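Local coordinates for protein serine protease inhibitor 2 (Anopheles gambiae, PDB 3PZF) that inhibits clip-domain serine proteases as a secreted serpin and thereby restrains phenoloxidase activation and melanization in the mosquito hemolymph, at residues V48-Y56 / K71-Q79. Sequence-based numbering, arbitrary orientation.
Sequences VKILLTLIY and KRELSSVIQ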
ATOM      1  N   VAL A  48       3.928  -4.112  -3.254  1.00 16.91           N
ATOM      2  CA  VAL A  48       4.495  -4.056  -4.596  1.00 16.30           C
ATOM      3  C   VAL A  48       5.901  -4.639  -4.572  1.00 21.01           C
ATOM      4  O   VAL A  48       6.290  -5.364  -5.491  1.00 20.53           O
ATOM      5  CB  VAL A  48       4.516  -2.635  -5.185  1.00 20.27           C
ATOM      6  CG1 VAL A  48       5.179  -2.627  -6.572  1.00 20.73           C
ATOM      7  CG2 VAL A  48       3.095  -2.093  -5.307  1.00 18.27           C
ATOM      8  N   LYS A  49       6.665  -4.346  -3.525  1.00 20.36           N
ATOM      9  CA  LYS A  49       8.022  -4.889  -3.472  1.00 20.40           C
ATOM     10  C   LYS A  49       7.997  -6.409  -3.328  1.00 25.26           C
ATOM     11  O   LYS A  49       8.840  -7.102  -3.899  1.00 22.66           O
ATOM     12  CB  LYS A  49       8.827  -4.227  -2.353  1.00 20.75           C
ATOM     13  CG  LYS A  49       8.903  -2.713  -2.556  1.00 19.23           C
ATOM     14  CD  LYS A  49      10.046  -2.097  -1.691  1.00 21.09           C
ATOM     15  CE  LYS A  49       9.746  -2.122  -0.202  1.00 27.57           C
ATOM     16  NZ  LYS A  49      10.784  -1.283   0.564  1.00 22.52           N
ATOM     17  N   ILE A  50       7.033  -6.929  -2.578  1.00 18.67           N
ATOM     18  CA  ILE A  50       6.848  -8.386  -2.507  1.00 21.98           C
ATOM     19  C   ILE A  50       6.607  -8.989  -3.920  1.00 18.11           C
ATOM     20  O   ILE A  50       7.176 -10.048  -4.255  1.00 19.69           O
ATOM     21  CB  ILE A  50       5.650  -8.774  -1.589  1.00 23.73           C
ATOM     22  CG1 ILE A  50       5.919  -8.388  -0.124  1.00 24.43           C
ATOM     23  CG2 ILE A  50       5.390 -10.283  -1.663  1.00 23.25           C
ATOM     24  CD1 ILE A  50       7.172  -8.981   0.441  1.00 30.24           C
ATOM     25  N   LEU A  51       5.760  -8.348  -4.715  1.00 19.64           N
ATOM     26  CA  LEU A  51       5.450  -8.836  -6.074  1.00 19.95           C
ATOM     27  C   LEU A  51       6.703  -8.864  -6.926  1.00 25.38           C
ATOM     28  O   LEU A  51       6.975  -9.821  -7.661  1.00 21.23           O
ATOM     29  CB  LEU A  51       4.425  -7.916  -6.774  1.00 19.23           C
ATOM     30  CG  LEU A  51       3.107  -7.775  -6.036  1.00 25.52           C
ATOM     31  CD1 LEU A  51       2.078  -6.958  -6.858  1.00 20.92           C
ATOM     32  CD2 LEU A  51       2.593  -9.176  -5.748  1.00 27.81           C
ATOM     33  N   LEU A  52       7.452  -7.781  -6.853  1.00 21.31           N
ATOM     34  CA  LEU A  52       8.700  -7.672  -7.600  1.00 26.22           C
ATOM     35  C   LEU A  52       9.712  -8.709  -7.149  1.00 25.24           C
ATOM     36  O   LEU A  52      10.426  -9.255  -7.974  1.00 24.22           O
ATOM     37  CB  LEU A  52       9.290  -6.273  -7.468  1.00 24.59           C
ATOM     38  CG  LEU A  52       8.431  -5.159  -8.085  1.00 25.75           C
ATOM     39  CD1 LEU A  52       9.050  -3.791  -7.758  1.00 26.25           C
ATOM     40  CD2 LEU A  52       8.321  -5.378  -9.591  1.00 27.11           C
ATOM     41  N   THR A  53       9.758  -9.000  -5.851  1.00 19.33           N
ATOM     42  CA  THR A  53      10.704  -9.988  -5.347  1.00 21.22           C
ATOM     43  C   THR A  53      10.248 -11.383  -5.776  1.00 22.92           C
ATOM     44  O   THR A  53      11.075 -12.208  -6.137  1.00 25.43           O
ATOM     45  CB  THR A  53      10.878  -9.891  -3.831  1.00 22.22           C
ATOM     46  OG1 THR A  53      11.279  -8.551  -3.500  1.00 22.55           O
ATOM     47  CG2 THR A  53      12.005 -10.898  -3.332  1.00 22.28           C
ATOM     48  N   LEU A  54       8.940 -11.643  -5.826  1.00 20.00           N
ATOM     49  CA  LEU A  54       8.499 -12.971  -6.355  1.00 18.10           C
ATOM     50  C   LEU A  54       8.912 -13.139  -7.807  1.00 23.35           C
ATOM     51  O   LEU A  54       9.300 -14.223  -8.245  1.00 21.55           O
ATOM     52  CB  LEU A  54       6.994 -13.130  -6.208  1.00 17.63           C
ATOM     53  CG  LEU A  54       6.548 -13.439  -4.765  1.00 23.48           C
ATOM     54  CD1 LEU A  54       5.075 -13.081  -4.608  1.00 23.89           C
ATOM     55  CD2 LEU A  54       6.805 -14.929  -4.376  1.00 21.92           C
ATOM     56  N   ILE A  55       8.826 -12.070  -8.569  1.00 22.93           N
ATOM     57  CA  ILE A  55       9.208 -12.130  -9.959  1.00 23.03           C
ATOM     58  C   ILE A  55      10.710 -12.315 -10.074  1.00 23.65           C
ATOM     59  O   ILE A  55      11.179 -13.092 -10.925  1.00 23.74           O
ATOM     60  CB  ILE A  55       8.747 -10.871 -10.718  1.00 25.75           C
ATOM     61  CG1 ILE A  55       7.216 -10.894 -10.841  1.00 21.31           C
ATOM     62  CG2 ILE A  55       9.404 -10.817 -12.089  1.00 27.77           C
ATOM     63  CD1 ILE A  55       6.586  -9.583 -11.388  1.00 22.48           C
ATOM     64  N   TYR A  56      11.462 -11.632  -9.211  1.00 22.01           N
ATOM     65  CA  TYR A  56      12.906 -11.854  -9.098  1.00 24.35           C
ATOM     66  C   TYR A  56      13.243 -13.320  -8.811  1.00 25.11           C
ATOM     67  O   TYR A  56      14.089 -13.900  -9.474  1.00 26.67           O
ATOM     68  CB  TYR A  56      13.487 -10.930  -8.017  1.00 22.78           C
ATOM     69  CG  TYR A  56      14.998 -10.954  -7.912  1.00 27.45           C
ATOM     70  CD1 TYR A  56      15.783 -10.298  -8.846  1.00 31.26           C
ATOM     71  CD2 TYR A  56      15.626 -11.605  -6.862  1.00 33.71           C
ATOM     72  CE1 TYR A  56      17.172 -10.295  -8.729  1.00 36.71           C
ATOM     73  CE2 TYR A  56      17.011 -11.617  -6.745  1.00 38.03           C
ATOM     74  CZ  TYR A  56      17.772 -10.957  -7.682  1.00 42.66           C
ATOM     75  OH  TYR A  56      19.148 -10.953  -7.579  1.00 48.09           O
ATOM     76  N   LYS A  71      17.524  -8.841 -13.299  1.00 45.68           N
ATOM     77  CA  LYS A  71      18.213  -8.834 -12.011  1.00 51.06           C
ATOM     78  C   LYS A  71      18.606  -7.412 -11.649  1.00 44.13           C
ATOM     79  O   LYS A  71      18.402  -6.972 -10.524  1.00 43.05           O
ATOM     80  CB  LYS A  71      19.461  -9.727 -12.029  1.00 47.66           C
ATOM     81  CG  LYS A  71      20.270  -9.655 -10.725  1.00 54.58           C
ATOM     82  CD  LYS A  71      21.377 -10.701 -10.667  1.00 59.83           C
ATOM     83  CE  LYS A  71      21.935 -10.820  -9.257  1.00 60.10           C
ATOM     84  NZ  LYS A  71      23.030 -11.816  -9.191  1.00 72.21           N
ATOM     85  N   ARG A  72      19.151  -6.695 -12.624  1.00 55.73           N
ATOM     86  CA  ARG A  72      19.657  -5.346 -12.408  1.00 60.52           C
ATOM     87  C   ARG A  72      18.568  -4.375 -12.002  1.00 60.67           C
ATOM     88  O   ARG A  72      18.752  -3.599 -11.073  1.00 61.89           O
ATOM     89  CB  ARG A  72      20.351  -4.834 -13.674  1.00 71.98           C
ATOM     90  N   GLU A  73      17.433  -4.413 -12.698  1.00 61.57           N
ATOM     91  CA  GLU A  73      16.367  -3.433 -12.483  1.00 58.73           C
ATOM     92  C   GLU A  73      15.605  -3.690 -11.188  1.00 57.75           C
ATOM     93  O   GLU A  73      15.176  -2.754 -10.530  1.00 56.19           O
ATOM     94  CB  GLU A  73      15.381  -3.417 -13.664  1.00 53.80           C
ATOM     95  CG  GLU A  73      15.892  -2.675 -14.894  1.00 57.98           C
ATOM     96  CD  GLU A  73      15.017  -2.871 -16.123  1.00 56.68           C
ATOM     97  OE1 GLU A  73      13.925  -3.473 -16.009  1.00 42.89           O
ATOM     98  OE2 GLU A  73      15.430  -2.420 -17.210  1.00 61.29           O
ATOM     99  N   LEU A  74      15.423  -4.956 -10.824  1.00 52.57           N
ATOM    100  CA  LEU A  74      14.683  -5.280  -9.609  1.00 50.15           C
ATOM    101  C   LEU A  74      15.542  -4.966  -8.374  1.00 60.21           C
ATOM    102  O   LEU A  74      15.271  -5.456  -7.279  1.00 46.76           O
ATOM    103  CB  LEU A  74      14.251  -6.756  -9.626  1.00 46.36           C
ATOM    104  CG  LEU A  74      13.341  -7.153 -10.794  1.00 44.57           C
ATOM    105  CD1 LEU A  74      12.925  -8.631 -10.779  1.00 48.05           C
ATOM    106  CD2 LEU A  74      12.124  -6.257 -10.771  1.00 49.26           C
ATOM    107  N   SER A  75      16.547  -4.108  -8.559  1.00 87.50           N
ATOM    108  CA  SER A  75      17.652  -3.942  -7.610  1.00 95.42           C
ATOM    109  C   SER A  75      17.275  -3.315  -6.283  1.00 92.62           C
ATOM    110  O   SER A  75      17.571  -3.874  -5.229  1.00 98.55           O
ATOM    111  CB  SER A  75      18.737  -3.063  -8.226  1.00 99.97           C
ATOM    112  OG  SER A  75      18.311  -1.711  -8.281  1.00 97.63           O
ATOM    113  N   SER A  76      16.657  -2.139  -6.333  1.00 78.08           N
ATOM    114  CA  SER A  76      16.401  -1.357  -5.127  1.00 75.85           C
ATOM    115  C   SER A  76      15.346  -2.009  -4.239  1.00 69.99           C
ATOM    116  O   SER A  76      14.905  -1.438  -3.240  1.00 78.80           O
ATOM    117  CB  SER A  76      15.951   0.052  -5.499  1.00 82.11           C
ATOM    118  OG  SER A  76      14.708   0.022  -6.180  1.00 85.44           O
ATOM    119  N   VAL A  77      14.941  -3.206  -4.623  1.00 44.36           N
ATOM    120  CA  VAL A  77      13.962  -3.963  -3.886  1.00 40.21           C
ATOM    121  C   VAL A  77      14.593  -5.211  -3.277  1.00 36.92           C
ATOM    122  O   VAL A  77      14.092  -5.759  -2.301  1.00 45.70           O
ATOM    123  CB  VAL A  77      12.800  -4.346  -4.846  1.00 44.67           C
ATOM    124  CG1 VAL A  77      12.249  -5.735  -4.550  1.00 42.80           C
ATOM    125  CG2 VAL A  77      11.729  -3.289  -4.818  1.00 40.50           C
ATOM    126  N   ILE A  78      15.711  -5.657  -3.841  1.00 45.83           N
ATOM    127  CA  ILE A  78      16.381  -6.862  -3.369  1.00 47.82           C
ATOM    128  C   ILE A  78      17.426  -6.520  -2.306  1.00 52.51           C
ATOM    129  O   ILE A  78      18.017  -5.442  -2.348  1.00 44.74           O
ATOM    130  CB  ILE A  78      17.063  -7.615  -4.550  1.00 43.74           C
ATOM    131  CG1 ILE A  78      16.007  -8.060  -5.576  1.00 50.61           C
ATOM    132  CG2 ILE A  78      17.909  -8.797  -4.049  1.00 43.38           C
ATOM    133  CD1 ILE A  78      14.768  -8.726  -4.979  1.00 37.16           C
ATOM    134  N   GLN A  79      17.658  -7.450  -1.373  1.00 38.78           N
ATOM    135  CA  GLN A  79      18.565  -7.214  -0.261  1.00 52.24           C
ATOM    136  C   GLN A  79      19.964  -7.702  -0.571  1.00 61.05           C
ATOM    137  O   GLN A  79      20.202  -8.904  -0.644  1.00 55.69           O
ATOM    138  CB  GLN A  79      18.059  -7.917   1.000  1.00 53.67           C
ATOM    139  CG  GLN A  79      16.704  -7.426   1.479  1.00 45.69           C
ATOM    140  CD  GLN A  79      16.647  -5.918   1.645  1.00 53.14           C
ATOM    141  OE1 GLN A  79      15.743  -5.272   1.121  1.00 54.19           O
ATOM    142  NE2 GLN A  79      17.611  -5.350   2.380  1.00 47.92           N
TER
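K49, L52, T53 and Y56 line the flank of helix 45-58 that meets the end of the short helix 69-73 and the turn after it, with the CA atoms of K49 and V77 6.0 Å apart and Y56 matched to K71 at the other end. In this serpin fold the contact illustrates how a long helix can seat a short one with its trailing turn largely through apolar and CH-pi packing. Y56 carries much of the contact: with CG anti to the backbone N (chi1 -174°), its ring lies among K71, L74 and I78. I78 lies over one ring face in a CH-pi contact, CG1 standing 3.7 Å from the ring centroid and only 5° off the normal. L74 meets the tyrosine at the ring edge instead, its CD1 near the ring plane and 3.8 Å from Y56 CD1, the two side chains running antiparallel past one another. The second methyl of L74, CD2, turns to L52 CD2, 4.1 Å away. K71 runs extended along the ring edge, past the phenol oxygen, its CE 3.3 Å from Y56 OH, and carries its ammonium onward to the carbonyl of F63. Toward the start of segment 48-56, V77 divides its two methyls: CG2 rests against the aliphatic part of K49, 3.7 Å from CG, and also touches L52 CD1. The K49 amine passes beyond this patch to a salt bridge with D26 of helix 24-35, while T86 and Y90 of helix 83-98 pack against T53. V77 CG1 faces T53 OG1, a hydroxyl already committed within its own helix: it donates to K49 O at 2.9 Å, from above the carbonyl plane, while T53 N reaches the same oxygen from the opposite face.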